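Local coordinates for protein pyruvate kinase (Cryptosporidium parvum, PDB 4DRS) that probably catalyses the last step of glycolysis, transfer of the phosphoryl group of phosphoenolpyruvate to ADP, giving pyruvate and ATP, at residues Asn57-Ile63 / Asn91-Ala95; Gly64-Met70 / Pro371-Asn376; Ser102-Ile106 / Ala460-Lys464; Asn229-Ile233 / Ser264-Ile268. All blocks are in the same frame, centred on the assembly; numbering follows the deposited sequence.

Interaction 1: Asn57-Ile63 / Asn91-Ala95; sequences NNVESLI and NIREA. With ACT (acetate ion), chain I.
The side-chain amide of N91 reaches out of one helix to hold the backbone carbonyl of N57, just ahead of N58, the N-cap of helix 59-68, so a polar grip sits beside a mostly apolar contact. The two helices, 59-68 and 82-97, are the first two on the outside of the TIM barrel; their short segments cross at -58° with axes 8.5 Å apart. N91 ND2 gives its hydrogen to N57 O over 2.7 Å, nearly straight at 167°, and the carbonyl oxygen lies close to the amide plane of N91. CG of N91 stands beside its own backbone N (chi1 -71°), which sends the amide across to the start of the other helix. The N57 side chain is held elsewhere, through OD1 to T88. Further along, A95 fits between two neighbours: its CB meets L62 CB at 3.6 Å and I63 CG1 at 3.8 Å. L62 runs at about a right angle to N91 and lays CD1 against both N91 CB and the backbone N of I92. On the outer side V59 crosses the extended chain of E94, with V59 CG2 3.7 Å from E94 CD.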
# COMPACT_ATOMS: atom_id res chain seq x y z
N ASN A 57 -28.77 -20.02 -37.84
CA ASN A 57 -28.24 -19.56 -39.11
C ASN A 57 -29.09 -18.51 -39.83
O ASN A 57 -28.60 -17.81 -40.73
CB ASN A 57 -28.02 -20.75 -40.04
CG ASN A 57 -27.27 -20.37 -41.30
OD1 ASN A 57 -26.27 -19.67 -41.24
ND2 ASN A 57 -27.76 -20.82 -42.44
N ASN A 58 -30.37 -18.40 -39.46
CA ASN A 58 -31.28 -17.48 -40.13
C ASN A 58 -31.28 -16.07 -39.53
O ASN A 58 -30.88 -15.88 -38.38
CB ASN A 58 -32.70 -18.06 -40.18
CG ASN A 58 -33.34 -18.19 -38.81
OD1 ASN A 58 -32.82 -18.87 -37.92
ND2 ASN A 58 -34.48 -17.53 -38.63
N VAL A 59 -31.74 -15.10 -40.33
CA VAL A 59 -31.76 -13.68 -39.97
C VAL A 59 -32.45 -13.42 -38.63
O VAL A 59 -31.91 -12.73 -37.77
CB VAL A 59 -32.42 -12.83 -41.08
CG1 VAL A 59 -32.55 -11.37 -40.64
CG2 VAL A 59 -31.63 -12.91 -42.37
N GLU A 60 -33.65 -13.98 -38.46
CA GLU A 60 -34.43 -13.81 -37.25
C GLU A 60 -33.65 -14.22 -36.00
O GLU A 60 -33.63 -13.49 -35.01
CB GLU A 60 -35.76 -14.57 -37.34
CG GLU A 60 -36.78 -14.19 -36.28
CD GLU A 60 -37.14 -12.71 -36.30
OE1 GLU A 60 -37.44 -12.17 -37.39
OE2 GLU A 60 -37.12 -12.09 -35.21
N SER A 61 -33.02 -15.40 -36.05
CA SER A 61 -32.21 -15.89 -34.94
C SER A 61 -30.99 -15.02 -34.66
O SER A 61 -30.63 -14.79 -33.51
CB SER A 61 -31.74 -17.32 -35.20
OG SER A 61 -32.83 -18.22 -35.23
N LEU A 62 -30.37 -14.53 -35.73
CA LEU A 62 -29.19 -13.68 -35.60
C LEU A 62 -29.51 -12.33 -34.97
O LEU A 62 -28.76 -11.83 -34.14
CB LEU A 62 -28.47 -13.54 -36.95
CG LEU A 62 -27.72 -14.81 -37.38
CD1 LEU A 62 -27.48 -14.83 -38.88
CD2 LEU A 62 -26.42 -14.96 -36.62
N ILE A 63 -30.65 -11.75 -35.35
CA ILE A 63 -31.17 -10.54 -34.72
C ILE A 63 -31.36 -10.79 -33.22
O ILE A 63 -30.93 -9.98 -32.39
CB ILE A 63 -32.49 -10.09 -35.36
CG1 ILE A 63 -32.25 -9.53 -36.77
CG2 ILE A 63 -33.20 -9.06 -34.50
CD1 ILE A 63 -33.52 -9.30 -37.56
N ASN A 91 -26.60 -13.56 -43.99
CA ASN A 91 -27.57 -13.50 -42.91
C ASN A 91 -27.09 -12.65 -41.74
O ASN A 91 -27.86 -11.86 -41.20
CB ASN A 91 -27.95 -14.91 -42.46
CG ASN A 91 -28.80 -15.64 -43.49
OD1 ASN A 91 -29.15 -15.08 -44.53
ND2 ASN A 91 -29.14 -16.89 -43.20
N ILE A 92 -25.82 -12.81 -41.35
CA ILE A 92 -25.22 -12.00 -40.29
C ILE A 92 -25.31 -10.51 -40.64
O ILE A 92 -25.76 -9.70 -39.83
CB ILE A 92 -23.74 -12.39 -40.00
CG1 ILE A 92 -23.66 -13.81 -39.42
CG2 ILE A 92 -23.10 -11.40 -39.03
CD1 ILE A 92 -22.28 -14.44 -39.49
N ARG A 93 -24.91 -10.18 -41.87
CA ARG A 93 -24.91 -8.79 -42.33
C ARG A 93 -26.30 -8.19 -42.50
O ARG A 93 -26.52 -7.02 -42.18
CB ARG A 93 -24.07 -8.64 -43.61
CG ARG A 93 -22.58 -8.62 -43.29
CD ARG A 93 -21.68 -8.64 -44.52
NE ARG A 93 -20.29 -8.59 -44.10
CZ ARG A 93 -19.24 -8.89 -44.87
NH1 ARG A 93 -19.41 -9.27 -46.13
NH2 ARG A 93 -18.02 -8.80 -44.38
N GLU A 94 -27.25 -9.00 -42.96
CA GLU A 94 -28.65 -8.58 -43.06
C GLU A 94 -29.21 -8.33 -41.66
O GLU A 94 -29.88 -7.32 -41.42
CB GLU A 94 -29.49 -9.63 -43.80
CG GLU A 94 -30.94 -9.24 -44.00
CD GLU A 94 -31.74 -10.22 -44.84
OE1 GLU A 94 -31.12 -11.02 -45.60
OE2 GLU A 94 -32.99 -10.20 -44.76
N ALA A 95 -28.92 -9.24 -40.73
CA ALA A 95 -29.34 -9.10 -39.34
C ALA A 95 -28.73 -7.86 -38.70
O ALA A 95 -29.40 -7.16 -37.93
CB ALA A 95 -28.99 -10.34 -38.54
C ACT I . -20.72 -9.80 -49.29
O ACT I . -21.32 -10.33 -48.32
OXT ACT I . -19.50 -9.55 -49.27
CH3 ACT I . -21.51 -9.45 -50.52

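Interaction 2: Gly64-Met70 / Pro371-Asn376; sequences GLIDKGM and PFDAVN
Helix segments 64-68 and 371-376 run nearly parallel, their directions 20° apart and their axes 9.0 Å from each other, with the CA atoms of K68 and N376 approaching to 5.0 Å. No hydrogen bond joins them, so side-chain packing carries the contact. V375 divides the work between its two methyls: CG2 meets L65 CD2 at 3.6 Å, the two side chains at about a right angle, while CG1 rests on K68 CB, also at 3.6 Å. The K68 chain bends at chi2 (-69°) and passes its methylenes over the second helix, CD coming 3.7 Å from N376 ND2 and CE 4.0 Å from F372 CB. At the other end F372 turns its ring edge to L65 N, which lies in the ring plane. G64, having no side chain, lets F372 CE1 come to 3.7 Å from its CA. G69 closes helix 59-68 in a Schellman motif, its positive phi (134°) turning the chain toward strand 72-76. Helix 371-386 follows the last barrel strand and helix 59-68 the first, so their side-by-side contact completes the ring of outer helices, as expected of a closed eight-stranded TIM barrel.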
# COMPACT_ATOMS: atom_id res chain seq x y z
N GLY A 64 -31.99 -11.91 -32.89
CA GLY A 64 -32.17 -12.33 -31.51
C GLY A 64 -30.86 -12.37 -30.75
O GLY A 64 -30.76 -11.85 -29.64
N LEU A 65 -29.84 -12.98 -31.36
CA LEU A 65 -28.51 -13.07 -30.75
C LEU A 65 -27.88 -11.71 -30.47
O LEU A 65 -27.23 -11.52 -29.44
CB LEU A 65 -27.57 -13.93 -31.60
CG LEU A 65 -27.88 -15.43 -31.69
CD1 LEU A 65 -26.97 -16.08 -32.73
CD2 LEU A 65 -27.73 -16.11 -30.34
N ILE A 66 -28.08 -10.76 -31.39
CA ILE A 66 -27.66 -9.38 -31.17
C ILE A 66 -28.38 -8.79 -29.95
O ILE A 66 -27.75 -8.18 -29.08
CB ILE A 66 -27.86 -8.50 -32.43
CG1 ILE A 66 -27.06 -9.07 -33.61
CG2 ILE A 66 -27.48 -7.05 -32.14
CD1 ILE A 66 -27.37 -8.44 -34.95
N ASP A 67 -29.70 -8.99 -29.87
CA ASP A 67 -30.51 -8.46 -28.77
C ASP A 67 -30.11 -9.04 -27.42
O ASP A 67 -30.21 -8.36 -26.39
CB ASP A 67 -32.00 -8.69 -29.02
CG ASP A 67 -32.57 -7.75 -30.08
OD1 ASP A 67 -31.89 -6.77 -30.46
OD2 ASP A 67 -33.71 -8.00 -30.53
N LYS A 68 -29.64 -10.28 -27.42
CA LYS A 68 -29.23 -10.96 -26.20
C LYS A 68 -27.81 -10.57 -25.79
O LYS A 68 -27.42 -10.76 -24.63
CB LYS A 68 -29.34 -12.49 -26.35
CG LYS A 68 -30.68 -13.02 -26.85
CD LYS A 68 -31.80 -12.84 -25.85
CE LYS A 68 -33.13 -13.30 -26.43
NZ LYS A 68 -34.28 -12.93 -25.54
N GLY A 69 -27.02 -10.05 -26.73
CA GLY A 69 -25.69 -9.53 -26.40
C GLY A 69 -24.51 -9.91 -27.28
O GLY A 69 -23.37 -9.63 -26.92
N MET A 70 -24.77 -10.53 -28.43
CA MET A 70 -23.67 -10.94 -29.33
C MET A 70 -22.90 -9.74 -29.86
O MET A 70 -23.49 -8.83 -30.45
CB MET A 70 -24.18 -11.81 -30.49
CG MET A 70 -23.10 -12.23 -31.48
SD MET A 70 -23.67 -13.22 -32.88
CE MET A 70 -24.73 -12.04 -33.73
N PRO A 371 -30.31 -21.67 -27.89
CA PRO A 371 -29.25 -20.71 -28.21
C PRO A 371 -29.46 -19.33 -27.57
O PRO A 371 -28.50 -18.73 -27.09
CB PRO A 371 -29.32 -20.60 -29.74
CG PRO A 371 -30.17 -21.74 -30.20
CD PRO A 371 -31.13 -21.97 -29.07
N PHE A 372 -30.70 -18.85 -27.58
CA PHE A 372 -31.03 -17.51 -27.07
C PHE A 372 -30.92 -17.41 -25.55
O PHE A 372 -30.43 -16.40 -25.03
CB PHE A 372 -32.42 -17.07 -27.53
CG PHE A 372 -32.58 -17.07 -29.02
CD1 PHE A 372 -32.09 -16.01 -29.78
CD2 PHE A 372 -33.23 -18.12 -29.67
CE1 PHE A 372 -32.24 -16.01 -31.16
CE2 PHE A 372 -33.38 -18.12 -31.05
CZ PHE A 372 -32.89 -17.06 -31.79
N ASP A 373 -31.38 -18.44 -24.85
CA ASP A 373 -31.30 -18.51 -23.39
C ASP A 373 -29.86 -18.41 -22.88
O ASP A 373 -29.58 -17.66 -21.94
CB ASP A 373 -31.95 -19.80 -22.88
CG ASP A 373 -33.46 -19.80 -23.02
OD1 ASP A 373 -34.10 -18.77 -22.70
OD2 ASP A 373 -34.02 -20.83 -23.45
N ALA A 374 -28.95 -19.14 -23.52
CA ALA A 374 -27.54 -19.19 -23.13
C ALA A 374 -26.85 -17.82 -23.17
O ALA A 374 -26.26 -17.39 -22.17
CB ALA A 374 -26.78 -20.20 -23.97
N VAL A 375 -26.95 -17.14 -24.31
CA VAL A 375 -26.36 -15.82 -24.49
C VAL A 375 -26.85 -14.86 -23.41
O VAL A 375 -26.06 -14.14 -22.79
CB VAL A 375 -26.70 -15.22 -25.87
CG1 VAL A 375 -25.99 -13.89 -26.08
CG2 VAL A 375 -26.31 -16.19 -26.98
N ASN A 376 -28.16 -14.86 -23.19
CA ASN A 376 -28.79 -13.97 -22.23
C ASN A 376 -28.29 -14.22 -20.80
O ASN A 376 -27.97 -13.28 -20.08
CB ASN A 376 -30.31 -14.11 -22.32
CG ASN A 376 -31.03 -13.00 -21.58
OD1 ASN A 376 -31.28 -13.10 -20.38
ND2 ASN A 376 -31.36 -11.93 -22.30

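Interaction 3: Ser102-Ile106 / Ala460-Lys464; sequences STVGI and ARGLK. With SO4 (sulfate ion), chain D.
T103 and K464 are turned so that their apolar parts meet while the backbone N of T103 and NZ of K464 bind one sulfate: T103 CB lies 4.1 Å from K464 CD, T103 N donates to sulfate O3 at 3.0 Å with an angle of 164° at the hydrogen, and K464 NZ reaches sulfate O4 at 3.1 Å. The lysine gets there by folding at chi2 and chi3 (-38° and -70°), which brings CE to 3.5 Å from T103 O. T103 itself faces two ways. Its methyl, CG2, is anti to the backbone N and rests on the last turn of helix 457-462, 3.8 Å from both A460 CB and R461 N; OG1 instead bonds T471. R461 approaches from beside this methyl, its CG 3.5 Å from V104 O, before the chain bends at chi3 and sends the guanidinium to a salt bridge with D231. G105, without a side chain, lets R461 CB come close to its CA. The sulfate, probably from the crystallisation liquor, is also bonded by K470 NZ and T471 N, so the anion is held jointly by both domains. The contact joins the barrel domain to the alpha/beta domain. On the barrel side, G105 and I106 begin strand 105-109, bonded through the backbone to S71 and A73 and to D231 and F232, while V104 packs on I66 of helix 59-68; on the other side, A460 and L463 lean on strand 469-473.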
# COMPACT_ATOMS: atom_id res chain seq x y z
N SER A 102 -26.25 -1.19 -33.36
CA SER A 102 -25.30 -2.22 -32.97
C SER A 102 -24.22 -2.39 -34.03
O SER A 102 -24.45 -2.11 -35.20
CB SER A 102 -26.01 -3.55 -32.72
OG SER A 102 -26.68 -3.55 -31.47
N THR A 103 -23.05 -2.82 -33.58
CA THR A 103 -21.95 -3.17 -34.47
C THR A 103 -21.63 -4.64 -34.22
O THR A 103 -21.46 -5.05 -33.07
CB THR A 103 -20.72 -2.28 -34.22
OG1 THR A 103 -21.09 -0.90 -34.28
CG2 THR A 103 -19.64 -2.54 -35.26
N VAL A 104 -21.58 -5.43 -35.29
CA VAL A 104 -21.26 -6.85 -35.18
C VAL A 104 -19.98 -7.16 -35.94
O VAL A 104 -19.88 -6.87 -37.14
CB VAL A 104 -22.41 -7.74 -35.70
CG1 VAL A 104 -22.07 -9.22 -35.57
CG2 VAL A 104 -23.71 -7.44 -34.96
N GLY A 105 -18.99 -7.73 -35.25
CA GLY A 105 -17.78 -8.20 -35.90
C GLY A 105 -17.96 -9.62 -36.39
O GLY A 105 -18.77 -10.38 -35.84
N ILE A 106 -17.22 -10.00 -37.43
CA ILE A 106 -17.30 -11.36 -37.97
C ILE A 106 -15.93 -12.03 -37.94
O ILE A 106 -14.94 -11.47 -38.42
CB ILE A 106 -17.92 -11.41 -39.39
CG1 ILE A 106 -19.25 -10.65 -39.41
CG2 ILE A 106 -18.15 -12.85 -39.82
CD1 ILE A 106 -19.85 -10.45 -40.78
N ALA A 460 -14.79 0.04 -36.11
CA ALA A 460 -15.81 -0.31 -35.13
C ALA A 460 -15.94 -1.83 -34.91
O ALA A 460 -16.01 -2.29 -33.77
CB ALA A 460 -17.15 0.31 -35.52
N ARG A 461 -15.95 -2.60 -36.00
CA ARG A 461 -16.05 -4.06 -35.89
C ARG A 461 -14.83 -4.65 -35.21
O ARG A 461 -14.93 -5.62 -34.46
CB ARG A 461 -16.23 -4.71 -37.25
CG ARG A 461 -17.53 -4.39 -37.97
CD ARG A 461 -17.52 -5.02 -39.35
NE ARG A 461 -17.88 -4.02 -40.34
CZ ARG A 461 -17.13 -3.67 -41.38
NH1 ARG A 461 -15.96 -4.24 -41.63
NH2 ARG A 461 -17.59 -2.73 -42.19
N GLY A 462 -13.66 -4.07 -35.50
CA GLY A 462 -12.41 -4.52 -34.91
C GLY A 462 -12.43 -4.38 -33.40
O GLY A 462 -11.83 -5.18 -32.69
N LEU A 463 -13.13 -3.36 -32.92
CA LEU A 463 -13.19 -3.05 -31.49
C LEU A 463 -14.17 -3.93 -30.71
O LEU A 463 -14.31 -3.77 -29.49
CB LEU A 463 -13.53 -1.57 -31.28
CG LEU A 463 -12.43 -0.54 -31.54
CD1 LEU A 463 -13.02 0.86 -31.56
CD2 LEU A 463 -11.31 -0.63 -30.51
N LYS A 464 -14.83 -4.86 -31.40
CA LYS A 464 -15.84 -5.69 -30.76
C LYS A 464 -15.25 -6.80 -29.89
O LYS A 464 -15.99 -7.55 -29.26
CB LYS A 464 -16.83 -6.24 -31.79
CG LYS A 464 -17.69 -5.18 -32.48
CD LYS A 464 -18.11 -4.04 -31.55
CE LYS A 464 -19.14 -4.48 -30.51
NZ LYS A 464 -19.12 -3.57 -29.32
S SO4 D . -22.12 -1.41 -29.90
O1 SO4 D . -22.96 -0.21 -30.14
O2 SO4 D . -22.07 -1.71 -28.45
O3 SO4 D . -22.74 -2.55 -30.62
O4 SO4 D . -20.75 -1.15 -30.41

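Interaction 4: Asn229-Ile233 / Ser264-Ile268; sequences NLDFI and SIKII
A chi1 of -167° swings CG1 of I265 away from the backbone N and carries CD1 across to the neighbouring segment, 3.6 Å from I233 CG1, the two side chains crossing at about a right angle; the same CD1 lies only 3.3 Å from L230 O. F232 takes chi1 -48°, setting its CG beside the backbone N, and the ring then runs alongside K266, both pointing the same way from the sheet. F232 CD1 meets I268 CD1 at 3.6 Å, the methyl placed obliquely to the ring. Three backbone bonds tie the segments. K266 N donates to D231 O almost straight, at 176°, though it stands above the carbonyl plane; I233 N reaches K266 O at 2.9 Å nearly along the C=O direction; and I268 N completes the set on I233 O. This alternation is that of adjacent parallel strands, here 232-235 and 266-271 of the TIM barrel, joined through helix 241-252 as a beta-alpha-beta unit. F232 and K266 project on one face of the sheet, I233 and I267 on the other, where I233 touches I221 and I267 packs on C247 and I251 of the outer helices. K266 bends at chi4, so that NZ turns back to S264 O, ahead of the strand, at 2.9 Å. A water links the same nitrogen to D231 O, accepting from NZ and donating to the carbonyl, which thus takes a second hydrogen besides that of K266 N.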
# COMPACT_ATOMS: atom_id res chain seq x y z
N ASN A 229 -14.03 -9.36 -46.65
CA ASN A 229 -13.74 -8.28 -45.70
C ASN A 229 -14.16 -8.60 -44.25
O ASN A 229 -14.82 -7.80 -43.58
CB ASN A 229 -14.39 -6.98 -46.19
CG ASN A 229 -13.83 -5.74 -45.52
OD1 ASN A 229 -12.73 -5.76 -44.97
ND2 ASN A 229 -14.59 -4.65 -45.56
N LEU A 230 -13.78 -9.78 -43.76
CA LEU A 230 -14.05 -10.17 -42.38
C LEU A 230 -13.14 -9.42 -41.40
O LEU A 230 -12.19 -8.76 -41.80
CB LEU A 230 -13.96 -11.69 -42.21
CG LEU A 230 -15.25 -12.49 -42.47
CD1 LEU A 230 -15.73 -12.36 -43.91
CD2 LEU A 230 -15.09 -13.96 -42.10
N ASP A 231 -13.44 -9.52 -40.11
CA ASP A 231 -12.76 -8.71 -39.10
C ASP A 231 -11.70 -9.45 -38.27
O ASP A 231 -10.73 -8.83 -37.81
CB ASP A 231 -13.80 -8.08 -38.18
CG ASP A 231 -14.92 -7.43 -38.96
OD1 ASP A 231 -14.66 -6.40 -39.61
OD2 ASP A 231 -16.05 -7.97 -38.92
N PHE A 232 -11.88 -10.75 -38.10
CA PHE A 232 -10.96 -11.55 -37.30
C PHE A 232 -10.67 -12.89 -37.96
O PHE A 232 -11.54 -13.50 -38.59
CB PHE A 232 -11.53 -11.78 -35.89
CG PHE A 232 -12.04 -10.53 -35.23
CD1 PHE A 232 -11.17 -9.64 -34.62
CD2 PHE A 232 -13.40 -10.25 -35.22
CE1 PHE A 232 -11.65 -8.48 -34.02
CE2 PHE A 232 -13.88 -9.10 -34.62
CZ PHE A 232 -13.00 -8.21 -34.01
N ILE A 233 -9.43 -13.34 -37.80
CA ILE A 233 -9.03 -14.70 -38.14
C ILE A 233 -8.59 -15.37 -36.84
O ILE A 233 -7.56 -15.01 -36.26
CB ILE A 233 -7.86 -14.72 -39.16
CG1 ILE A 233 -8.27 -14.07 -40.49
CG2 ILE A 233 -7.41 -16.16 -39.41
CD1 ILE A 233 -7.12 -13.76 -41.42
N SER A 264 -6.67 -4.69 -42.60
CA SER A 264 -6.38 -4.50 -41.19
C SER A 264 -7.07 -5.59 -40.34
O SER A 264 -7.25 -5.43 -39.13
CB SER A 264 -6.76 -3.09 -40.73
OG SER A 264 -8.14 -2.85 -40.93
N ILE A 265 -7.43 -6.70 -40.99
CA ILE A 265 -8.02 -7.86 -40.32
C ILE A 265 -7.10 -8.35 -39.19
O ILE A 265 -5.88 -8.41 -39.35
CB ILE A 265 -8.34 -9.00 -41.33
CG1 ILE A 265 -9.23 -10.06 -40.67
CG2 ILE A 265 -7.06 -9.61 -41.91
CD1 ILE A 265 -9.86 -11.04 -41.64
N LYS A 266 -7.70 -8.70 -38.05
CA LYS A 266 -6.94 -9.02 -36.85
C LYS A 266 -6.71 -10.51 -36.64
O LYS A 266 -7.62 -11.32 -36.80
CB LYS A 266 -7.59 -8.37 -35.62
CG LYS A 266 -7.27 -6.89 -35.53
CD LYS A 266 -8.38 -6.11 -34.84
CE LYS A 266 -8.34 -4.65 -35.29
NZ LYS A 266 -8.63 -4.50 -36.75
N ILE A 267 -5.47 -10.85 -36.30
CA ILE A 267 -5.07 -12.23 -36.07
C ILE A 267 -5.20 -12.55 -34.59
O ILE A 267 -4.56 -11.93 -33.74
CB ILE A 267 -3.61 -12.48 -36.53
CG1 ILE A 267 -3.47 -12.20 -38.03
CG2 ILE A 267 -3.19 -13.91 -36.19
CD1 ILE A 267 -2.04 -12.15 -38.51
N ILE A 268 -6.05 -13.53 -34.30
CA ILE A 268 -6.26 -13.99 -32.95
C ILE A 268 -5.75 -15.42 -32.86
O ILE A 268 -6.31 -16.33 -33.48
CB ILE A 268 -7.75 -13.89 -32.55
CG1 ILE A 268 -8.20 -12.42 -32.66
CG2 ILE A 268 -7.99 -14.43 -31.14
CD1 ILE A 268 -9.69 -12.22 -32.56
O HOH W 1 -10.53 -6.10 -37.64

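Overall arrangement
Interactions 1 and 2 share helix 59-68, their centres 12 Å apart, and place it between helices 82-97 and 371-386 on the outside of the barrel. Interaction 3 lies further in: I106 CD1 packs on I92 CG2 of interaction 1 at 3.8 Å, and V104 CG2 on I66 CD1 of segment 64-70 at 3.8 Å. Interactions 3 and 4 meet at neighbouring strands 105-109 and 232-235, centres 11 Å apart, where I106 N lies 2.8 Å from D231 OD2, while interactions 2 and 4 do not touch. R74, an ADP-binding residue, has its side chain about 8 Å from those of I92, M70 and F232; no ADP is bound here.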